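Local coordinates for uncharacterized protein (PDB 2P8T) that is of unknown function, though it may bind ATP, and joins a probable helix-turn-helix domain to an alpha+beta domain built on an antiparallel sheet, at residues V17-A22 with A175-I180; V23-K28 with E75-L80; M83-I88 with I98-K103. One frame throughout, in Å; residues are numbered along the deposited sequence.

Contact 1: V17-A22 with A175-I180; sequences VEDVLA and ALKSAI
Ile180 sends both of its branches against helix 17-26. Its CG2 reaches Leu21, lying 3.7 Å from Leu21 CB and close to CD1 of the same leucine, and it also comes to 4.1 Å from Glu18 CB. The other branch is extended, with CD1 anti to CA, and this sets CD1 3.6 Å from Ala22 CB and equally near that residue's CA. Leu176 adds only a grazing touch, its CD2 standing 4.5 Å from Ala22 CB. Small Ala22 thus lets the isoleucine approach the backbone of helix 17-26, while the Glu18 side chain runs past Ile180 in the reverse sense, its CB and CG both against CG2. The two helix segments cross at 110°, with axes 9.4 Å apart. Helix 17-26 opens the N-terminal region, whose sequence relates it to helix-turn-helix domains, and helix 172-187 lies against the antiparallel sheet that follows, with Ile180 also touching Ile100 of that sheet; the packing therefore joins the two halves of the chain. Beside this apolar patch runs Lys177, partly exposed. Its chain stays nearly straight until its last torsion, where chi4 (66°) turns NZ toward Asp19. The resulting salt bridge, 2.9 Å between Lys177 NZ and Asp19 OD1, meets the carboxylate from above, 46° out of its plane. The second oxygen, OD2, accepts a hydrogen bond from the backbone N of Thr16, just before the helix begins, so the carboxylate is gripped at both oxygens. An alanine in place of Asp19 would probably leave the Lys177 ammonium group without this partner and free to swing, and Thr16 N without its acceptor. Glu18 OE1 stays 4.9 Å from Lys177 NZ, where its charge would probably favour the ammonium, while its OE2 is hydrogen-bonded to ND1 of His181.

Contact 2: V23-K28 with E75-L80; sequences VIFLLK and EIRDKL
Arg77 reaches across to the last turn of helix 17-26 and takes two successive carbonyls there. NH2 donates to Phe25 O at 2.8 Å in an almost straight bond (177°), in both the carbonyl and the guanidinium planes and on a lone pair. NE donates to Ile24 O at 2.9 Å, but more bent (136°). Straight torsions carry NE past Ile24 CG2, which lies 3.9 Å from Arg77 CG, to the carbonyls. Together the two bonds fix the guanidinium's rotation at a helix end, whose partial negative charge would probably favour the cation. The tight part is apolar: Ile24 CD1 meets Ile76 CG2 at 3.8 Å and Ile24 CG2 meets Leu80 CD1 at 3.9 Å, each pair crossing at about a right angle. This joins the first helix of what is probably a winged-helix domain to helix 71-81, which follows its beta hairpin. On the solvent side the packing thins to Lys28, whose CB sits over one guanidinium face, 3.4 Å from Arg77 NH2, while its ammonium nitrogen, NZ, stands 5.7 Å from NH2. NH1 of Arg77 forms a salt bridge with Glu86.

Contact 3: M83-I88 with I98-K103; sequences MFSEPI and IAIVVK
An irregular antiparallel pairing joins the loop 83-88 to strand 95-102 and the residue after it, from Met83 beside Lys103 to Ile88 beside Ala99, where the loop runs into the hairpin 88-92/95-102 at one edge of the five-stranded antiparallel sheet. At that end Ile88 and Ala99 form a hydrogen-bonded pair, Ile88 N to Ala99 O and Ala99 N to Ile88 O, both 3.0 Å. The register slips by one residue before the single bridge of Phe84 with Val102. Around this bridge Lys103 N donates to Met83 O and Ser85 N to Val101 O. Val102 CG2 lies at the edge of the Phe84 ring, 4.1 Å from Phe84 CD1; Phe84 CB also touches Ile100 CG2. Pro87 packs its CB and CG on CG1 and CD1 of Ile100, and Phe84 and Pro87 also touch Phe25 of helix 17-26. Lys103 packs its CD on the Met83 carbonyl carbon and its CE near Phe84 O, and NZ stands above the plane of the Phe84 carbonyl, 3.0 Å from Phe84 O, while Leu81 O and Asp157 bind the same ammonium group. Where the backbones part, Ser85 stands in for a main-chain acceptor: with OG between the backbone N and the carbonyl carbon (chi1 61°), it accepts a hydrogen bond from Val101 N at 2.7 Å and donates to a water 2.6 Å from OG, which in turn donates to Glu86 O and to Ala99 O.

Overall arrangement
From the N terminus, helix 17-26 opens contact 1 and then, in its final turn, contact 2. The chain runs through two more helices and a small hairpin before helix 71-81 closes contact 2. Contact 3 opens almost at once and closes after a tight excursion, through strands 88-92 and 95-102. Contact 1 closes last, at helix 172-187, so contacts 2 and 3 follow one another inside its loop and none cross. They adjoin in space as well: Leu21 packs on Leu80, Phe25 on Ile180, and Ala179 rests on Ile98 and Ile100. Helix 17-26 is thereby tied to helix 71-81, the sheet edge and the helix lying on that sheet.

Contact 1: V17-A22 with A175-I180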
loop_
_atom_site.group_PDB
_atom_site.type_symbol
_atom_site.label_atom_id
_atom_site.label_comp_id
_atom_site.label_asym_id
_atom_site.label_seq_id
_atom_site.Cartn_x
_atom_site.Cartn_y
_atom_site.Cartn_z
ATOM N N VAL A 17 11.485 1.783 3.442
ATOM C CA VAL A 17 10.594 2.802 2.860
ATOM C C VAL A 17 9.136 2.297 2.853
ATOM O O VAL A 17 8.201 3.080 3.033
ATOM C CB VAL A 17 11.070 3.273 1.449
ATOM C CG1 VAL A 17 10.956 2.149 0.425
ATOM C CG2 VAL A 17 10.314 4.502 0.976
ATOM N N GLU A 18 8.951 0.982 2.708
ATOM C CA GLU A 18 7.610 0.419 2.688
ATOM C C GLU A 18 6.986 0.549 4.061
ATOM O O GLU A 18 5.796 0.768 4.169
ATOM C CB GLU A 18 7.614 -1.051 2.229
ATOM C CG GLU A 18 7.885 -1.228 0.737
ATOM C CD GLU A 18 9.353 -1.299 0.383
ATOM O OE1 GLU A 18 10.192 -1.287 1.313
ATOM O OE2 GLU A 18 9.666 -1.384 -0.829
ATOM N N ASP A 19 7.798 0.414 5.118
ATOM C CA ASP A 19 7.309 0.636 6.472
ATOM C C ASP A 19 6.934 2.110 6.682
ATOM O O ASP A 19 5.932 2.399 7.319
ATOM C CB ASP A 19 8.357 0.218 7.522
ATOM C CG ASP A 19 8.693 -1.265 7.474
ATOM O OD1 ASP A 19 7.763 -2.114 7.365
ATOM O OD2 ASP A 19 9.898 -1.582 7.561
ATOM N N VAL A 20 7.744 3.030 6.165
ATOM C CA VAL A 20 7.446 4.473 6.261
ATOM C C VAL A 20 6.112 4.711 5.568
ATOM O O VAL A 20 5.179 5.254 6.180
ATOM C CB VAL A 20 8.535 5.358 5.616
ATOM C CG1 VAL A 20 8.155 6.863 5.672
ATOM C CG2 VAL A 20 9.919 5.107 6.263
ATOM N N LEU A 21 5.997 4.247 4.322
ATOM C CA LEU A 21 4.740 4.449 3.576
ATOM C C LEU A 21 3.542 3.857 4.311
ATOM O O LEU A 21 2.502 4.510 4.425
ATOM C CB LEU A 21 4.832 3.919 2.142
ATOM C CG LEU A 21 5.840 4.598 1.204
ATOM C CD1 LEU A 21 6.176 3.733 0.002
ATOM C CD2 LEU A 21 5.332 5.967 0.787
ATOM N N ALA A 22 3.696 2.637 4.844
ATOM C CA ALA A 22 2.642 1.984 5.613
ATOM C C ALA A 22 2.168 2.804 6.808
ATOM O O ALA A 22 0.960 2.930 7.030
ATOM C CB ALA A 22 3.065 0.576 6.058
ATOM N N ALA A 175 0.275 -8.816 3.668
ATOM C CA ALA A 175 -0.473 -8.319 2.489
ATOM C C ALA A 175 -0.251 -6.815 2.289
ATOM O O ALA A 175 -0.051 -6.341 1.165
ATOM C CB ALA A 175 -1.987 -8.630 2.617
ATOM N N LEU A 176 -0.314 -6.060 3.382
ATOM C CA LEU A 176 -0.143 -4.612 3.300
ATOM C C LEU A 176 1.254 -4.257 2.818
ATOM O O LEU A 176 1.410 -3.457 1.890
ATOM C CB LEU A 176 -0.421 -3.934 4.646
ATOM C CG LEU A 176 -0.338 -2.394 4.604
ATOM C CD1 LEU A 176 -1.194 -1.794 3.492
ATOM C CD2 LEU A 176 -0.725 -1.812 5.964
ATOM N N LYS A 177 2.260 -4.854 3.457
ATOM C CA LYS A 177 3.661 -4.577 3.139
ATOM C C LYS A 177 3.997 -4.929 1.689
ATOM O O LYS A 177 4.656 -4.151 0.987
ATOM C CB LYS A 177 4.580 -5.337 4.122
ATOM C CG LYS A 177 6.047 -4.839 4.194
ATOM C CD LYS A 177 6.728 -5.298 5.510
ATOM C CE LYS A 177 8.265 -5.272 5.433
ATOM N NZ LYS A 177 8.813 -3.864 5.280
ATOM N N SER A 178 3.534 -6.089 1.235
ATOM C CA SER A 178 3.827 -6.523 -0.128
ATOM C C SER A 178 3.101 -5.656 -1.163
ATOM O O SER A 178 3.674 -5.331 -2.212
ATOM C CB SER A 178 3.494 -8.006 -0.327
ATOM O OG SER A 178 2.129 -8.304 -0.033
ATOM N N ALA A 179 1.857 -5.276 -0.873
ATOM C CA ALA A 179 1.122 -4.370 -1.793
ATOM C C ALA A 179 1.840 -3.013 -1.904
ATOM O O ALA A 179 2.002 -2.470 -3.005
ATOM C CB ALA A 179 -0.334 -4.196 -1.325
ATOM N N ILE A 180 2.287 -2.476 -0.768
ATOM C CA ILE A 180 3.027 -1.214 -0.763
ATOM C C ILE A 180 4.348 -1.367 -1.523
ATOM O O ILE A 180 4.750 -0.481 -2.259
ATOM C CB ILE A 180 3.209 -0.651 0.673
ATOM C CG1 ILE A 180 1.841 -0.251 1.227
ATOM C CG2 ILE A 180 4.167 0.580 0.662
ATOM C CD1 ILE A 180 1.818 0.111 2.703
#

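Contact 2: V23-K28 with E75-L80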
loop_
_atom_site.group_PDB
_atom_site.type_symbol
_atom_site.label_atom_id
_atom_site.label_comp_id
_atom_site.label_asym_id
_atom_site.label_seq_id
_atom_site.Cartn_x
_atom_site.Cartn_y
_atom_site.Cartn_z
ATOM N N VAL A 23 3.109 3.351 7.579
ATOM C CA VAL A 23 2.742 4.143 8.758
ATOM C C VAL A 23 1.896 5.356 8.349
ATOM O O VAL A 23 0.886 5.653 8.973
ATOM C CB VAL A 23 4.004 4.587 9.574
ATOM C CG1 VAL A 23 3.671 5.735 10.519
ATOM C CG2 VAL A 23 4.595 3.400 10.315
ATOM N N ILE A 24 2.302 6.028 7.282
ATOM C CA ILE A 24 1.588 7.195 6.781
ATOM C C ILE A 24 0.189 6.822 6.284
ATOM O O ILE A 24 -0.769 7.551 6.556
ATOM C CB ILE A 24 2.399 7.941 5.692
ATOM C CG1 ILE A 24 3.782 8.344 6.261
ATOM C CG2 ILE A 24 1.646 9.174 5.169
ATOM C CD1 ILE A 24 4.631 9.151 5.306
ATOM N N PHE A 25 0.075 5.707 5.571
ATOM C CA PHE A 25 -1.259 5.160 5.264
ATOM C C PHE A 25 -2.078 4.874 6.530
ATOM O O PHE A 25 -3.271 5.194 6.595
ATOM C CB PHE A 25 -1.179 3.911 4.386
ATOM C CG PHE A 25 -0.944 4.208 2.933
ATOM C CD1 PHE A 25 -1.857 4.984 2.208
ATOM C CD2 PHE A 25 0.174 3.717 2.286
ATOM C CE1 PHE A 25 -1.653 5.263 0.865
ATOM C CE2 PHE A 25 0.390 3.979 0.943
ATOM C CZ PHE A 25 -0.526 4.761 0.224
ATOM N N LEU A 26 -1.444 4.272 7.535
ATOM C CA LEU A 26 -2.164 3.861 8.751
ATOM C C LEU A 26 -2.660 5.033 9.576
ATOM O O LEU A 26 -3.757 4.979 10.141
ATOM C CB LEU A 26 -1.306 2.933 9.620
ATOM C CG LEU A 26 -1.117 1.495 9.135
ATOM C CD1 LEU A 26 -0.062 0.768 9.980
ATOM C CD2 LEU A 26 -2.431 0.717 9.118
ATOM N N LEU A 27 -1.857 6.094 9.631
ATOM C CA LEU A 27 -2.149 7.257 10.473
ATOM C C LEU A 27 -3.216 8.217 9.918
ATOM O O LEU A 27 -3.202 9.417 10.208
ATOM C CB LEU A 27 -0.842 7.991 10.839
ATOM C CG LEU A 27 0.089 7.284 11.837
ATOM C CD1 LEU A 27 1.346 8.104 12.104
ATOM C CD2 LEU A 27 -0.604 6.964 13.162
ATOM N N LYS A 28 -4.148 7.693 9.123
ATOM C CA LYS A 28 -5.347 8.451 8.747
ATOM C C LYS A 28 -6.140 8.770 10.011
ATOM O O LYS A 28 -6.876 9.773 10.070
ATOM C CB LYS A 28 -6.211 7.666 7.756
ATOM C CG LYS A 28 -6.725 6.326 8.274
ATOM C CD LYS A 28 -7.172 5.409 7.136
ATOM C CE LYS A 28 -8.400 5.939 6.398
ATOM N NZ LYS A 28 -9.660 5.737 7.183
ATOM N N GLU A 75 0.169 16.830 4.455
ATOM C CA GLU A 75 0.477 17.247 3.092
ATOM C C GLU A 75 1.136 16.069 2.373
ATOM O O GLU A 75 0.886 15.824 1.194
ATOM C CB GLU A 75 1.415 18.458 3.050
ATOM C CG GLU A 75 0.811 19.771 3.564
ATOM C CD GLU A 75 1.812 20.914 3.562
ATOM O OE1 GLU A 75 3.005 20.677 3.889
ATOM O OE2 GLU A 75 1.407 22.058 3.248
ATOM N N ILE A 76 1.979 15.342 3.098
ATOM C CA ILE A 76 2.609 14.152 2.523
ATOM C C ILE A 76 1.584 13.078 2.164
ATOM O O ILE A 76 1.612 12.555 1.053
ATOM C CB ILE A 76 3.713 13.582 3.438
ATOM C CG1 ILE A 76 4.937 14.495 3.385
ATOM C CG2 ILE A 76 4.114 12.162 2.984
ATOM C CD1 ILE A 76 5.960 14.245 4.535
ATOM N N ARG A 77 0.691 12.761 3.102
ATOM C CA ARG A 77 -0.378 11.786 2.872
ATOM C C ARG A 77 -1.291 12.189 1.714
ATOM O O ARG A 77 -1.703 11.344 0.910
ATOM C CB ARG A 77 -1.224 11.607 4.128
ATOM C CG ARG A 77 -1.957 10.262 4.165
ATOM C CD ARG A 77 -2.807 10.060 5.428
ATOM N NE ARG A 77 -3.258 8.663 5.491
ATOM C CZ ARG A 77 -4.261 8.169 4.756
ATOM N NH1 ARG A 77 -4.941 8.964 3.946
ATOM N NH2 ARG A 77 -4.596 6.891 4.836
ATOM N N ASP A 78 -1.624 13.476 1.640
ATOM C CA ASP A 78 -2.478 13.956 0.547
ATOM C C ASP A 78 -1.811 13.738 -0.798
ATOM O O ASP A 78 -2.450 13.294 -1.766
ATOM C CB ASP A 78 -2.862 15.429 0.741
ATOM C CG ASP A 78 -3.817 15.639 1.894
ATOM O OD1 ASP A 78 -4.380 14.655 2.422
ATOM O OD2 ASP A 78 -4.022 16.812 2.275
ATOM N N LYS A 79 -0.515 14.021 -0.849
ATOM C CA LYS A 79 0.289 13.716 -2.008
ATOM C C LYS A 79 0.287 12.209 -2.346
ATOM O O LYS A 79 0.208 11.859 -3.508
ATOM C CB LYS A 79 1.705 14.248 -1.827
ATOM C CG LYS A 79 1.800 15.783 -1.941
ATOM C CD LYS A 79 3.155 16.324 -1.459
ATOM C CE LYS A 79 3.098 17.840 -1.239
ATOM N NZ LYS A 79 2.727 18.555 -2.512
ATOM N N LEU A 80 0.356 11.340 -1.335
ATOM C CA LEU A 80 0.294 9.886 -1.582
ATOM C C LEU A 80 -1.043 9.464 -2.162
ATOM O O LEU A 80 -1.097 8.649 -3.094
ATOM C CB LEU A 80 0.569 9.075 -0.309
ATOM C CG LEU A 80 2.027 9.006 0.137
ATOM C CD1 LEU A 80 2.126 8.240 1.463
ATOM C CD2 LEU A 80 2.895 8.321 -0.935
#

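Contact 3: M83-I88 with I98-K103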
loop_
_atom_site.group_PDB
_atom_site.type_symbol
_atom_site.label_atom_id
_atom_site.label_comp_id
_atom_site.label_asym_id
_atom_site.label_seq_id
_atom_site.Cartn_x
_atom_site.Cartn_y
_atom_site.Cartn_z
ATOM N N MET A 83 -1.680 9.695 -5.881
ATOM C CA MET A 83 -1.097 8.693 -6.776
ATOM C C MET A 83 -1.554 7.258 -6.483
ATOM O O MET A 83 -1.325 6.349 -7.289
ATOM C CB MET A 83 0.446 8.822 -6.857
ATOM C CG MET A 83 1.290 8.590 -5.581
ATOM S SD MET A 83 3.074 9.109 -5.716
ATOM C CE MET A 83 2.870 10.866 -5.492
ATOM N N PHE A 84 -2.189 7.086 -5.323
ATOM C CA PHE A 84 -2.708 5.803 -4.837
ATOM C C PHE A 84 -4.099 5.975 -4.255
ATOM O O PHE A 84 -4.477 7.061 -3.806
ATOM C CB PHE A 84 -1.820 5.230 -3.723
ATOM C CG PHE A 84 -0.373 5.110 -4.095
ATOM C CD1 PHE A 84 0.026 4.294 -5.154
ATOM C CD2 PHE A 84 0.593 5.814 -3.381
ATOM C CE1 PHE A 84 1.358 4.189 -5.505
ATOM C CE2 PHE A 84 1.925 5.696 -3.697
ATOM C CZ PHE A 84 2.315 4.890 -4.775
ATOM N N SER A 85 -4.867 4.894 -4.247
ATOM C CA SER A 85 -6.125 4.870 -3.504
ATOM C C SER A 85 -5.818 4.576 -2.048
ATOM O O SER A 85 -4.701 4.172 -1.723
ATOM C CB SER A 85 -7.051 3.801 -4.071
ATOM O OG SER A 85 -6.471 2.501 -3.967
ATOM N N GLU A 86 -6.782 4.800 -1.158
ATOM C CA GLU A 86 -6.687 4.252 0.196
ATOM C C GLU A 86 -6.561 2.717 0.116
ATOM O O GLU A 86 -7.406 2.083 -0.494
ATOM C CB GLU A 86 -7.938 4.607 1.015
ATOM C CG GLU A 86 -8.087 6.096 1.362
ATOM C CD GLU A 86 -7.161 6.560 2.494
ATOM O OE1 GLU A 86 -6.452 5.715 3.099
ATOM O OE2 GLU A 86 -7.178 7.787 2.795
ATOM N N PRO A 87 -5.516 2.116 0.737
ATOM C CA PRO A 87 -5.437 0.636 0.746
ATOM C C PRO A 87 -6.676 0.032 1.399
ATOM O O PRO A 87 -7.144 0.542 2.420
ATOM C CB PRO A 87 -4.180 0.351 1.576
ATOM C CG PRO A 87 -3.327 1.593 1.372
ATOM C CD PRO A 87 -4.347 2.723 1.405
ATOM N N ILE A 88 -7.227 -1.020 0.797
ATOM C CA ILE A 88 -8.448 -1.619 1.331
ATOM C C ILE A 88 -8.288 -3.117 1.550
ATOM O O ILE A 88 -7.665 -3.802 0.754
ATOM C CB ILE A 88 -9.695 -1.263 0.469
ATOM C CG1 ILE A 88 -11.001 -1.752 1.116
ATOM C CG2 ILE A 88 -9.552 -1.769 -0.938
ATOM C CD1 ILE A 88 -11.371 -1.030 2.369
ATOM N N ILE A 98 -4.893 -7.095 0.316
ATOM C CA ILE A 98 -4.948 -5.643 0.249
ATOM C C ILE A 98 -4.992 -5.233 -1.231
ATOM O O ILE A 98 -4.270 -5.787 -2.052
ATOM C CB ILE A 98 -3.703 -5.011 0.947
ATOM C CG1 ILE A 98 -3.809 -5.136 2.470
ATOM C CG2 ILE A 98 -3.493 -3.543 0.514
ATOM C CD1 ILE A 98 -4.751 -4.091 3.101
ATOM N N ALA A 99 -5.867 -4.289 -1.559
ATOM C CA ALA A 99 -5.922 -3.737 -2.892
ATOM C C ALA A 99 -5.515 -2.270 -2.815
ATOM O O ALA A 99 -5.952 -1.542 -1.901
ATOM C CB ALA A 99 -7.337 -3.876 -3.495
ATOM N N ILE A 100 -4.638 -1.878 -3.735
ATOM C CA ILE A 100 -4.236 -0.483 -3.911
ATOM C C ILE A 100 -4.312 -0.114 -5.397
ATOM O O ILE A 100 -3.716 -0.774 -6.255
ATOM C CB ILE A 100 -2.794 -0.204 -3.369
ATOM C CG1 ILE A 100 -2.641 -0.681 -1.917
ATOM C CG2 ILE A 100 -2.433 1.282 -3.539
ATOM C CD1 ILE A 100 -1.209 -0.512 -1.329
ATOM N N VAL A 101 -5.037 0.958 -5.696
ATOM C CA VAL A 101 -5.109 1.496 -7.050
ATOM C C VAL A 101 -3.906 2.407 -7.220
ATOM O O VAL A 101 -3.633 3.263 -6.352
ATOM C CB VAL A 101 -6.395 2.328 -7.281
ATOM C CG1 VAL A 101 -6.435 2.939 -8.699
ATOM C CG2 VAL A 101 -7.633 1.506 -7.001
ATOM N N VAL A 102 -3.189 2.220 -8.321
ATOM C CA VAL A 102 -2.084 3.112 -8.695
ATOM C C VAL A 102 -2.548 3.999 -9.858
ATOM O O VAL A 102 -2.893 3.509 -10.936
ATOM C CB VAL A 102 -0.823 2.332 -9.116
ATOM C CG1 VAL A 102 0.306 3.293 -9.451
ATOM C CG2 VAL A 102 -0.396 1.369 -8.010
ATOM N N LYS A 103 -2.548 5.307 -9.614
ATOM C CA LYS A 103 -3.086 6.274 -10.546
ATOM C C LYS A 103 -2.046 6.637 -11.570
ATOM O O LYS A 103 -0.876 6.780 -11.235
ATOM C CB LYS A 103 -3.595 7.508 -9.786
ATOM C CG LYS A 103 -4.837 7.180 -8.970
ATOM C CD LYS A 103 -4.928 7.939 -7.657
ATOM C CE LYS A 103 -6.261 7.642 -6.987
ATOM N NZ LYS A 103 -6.440 8.289 -5.654
HETATM O O HOH W 1 -7.455 0.478 -2.665
#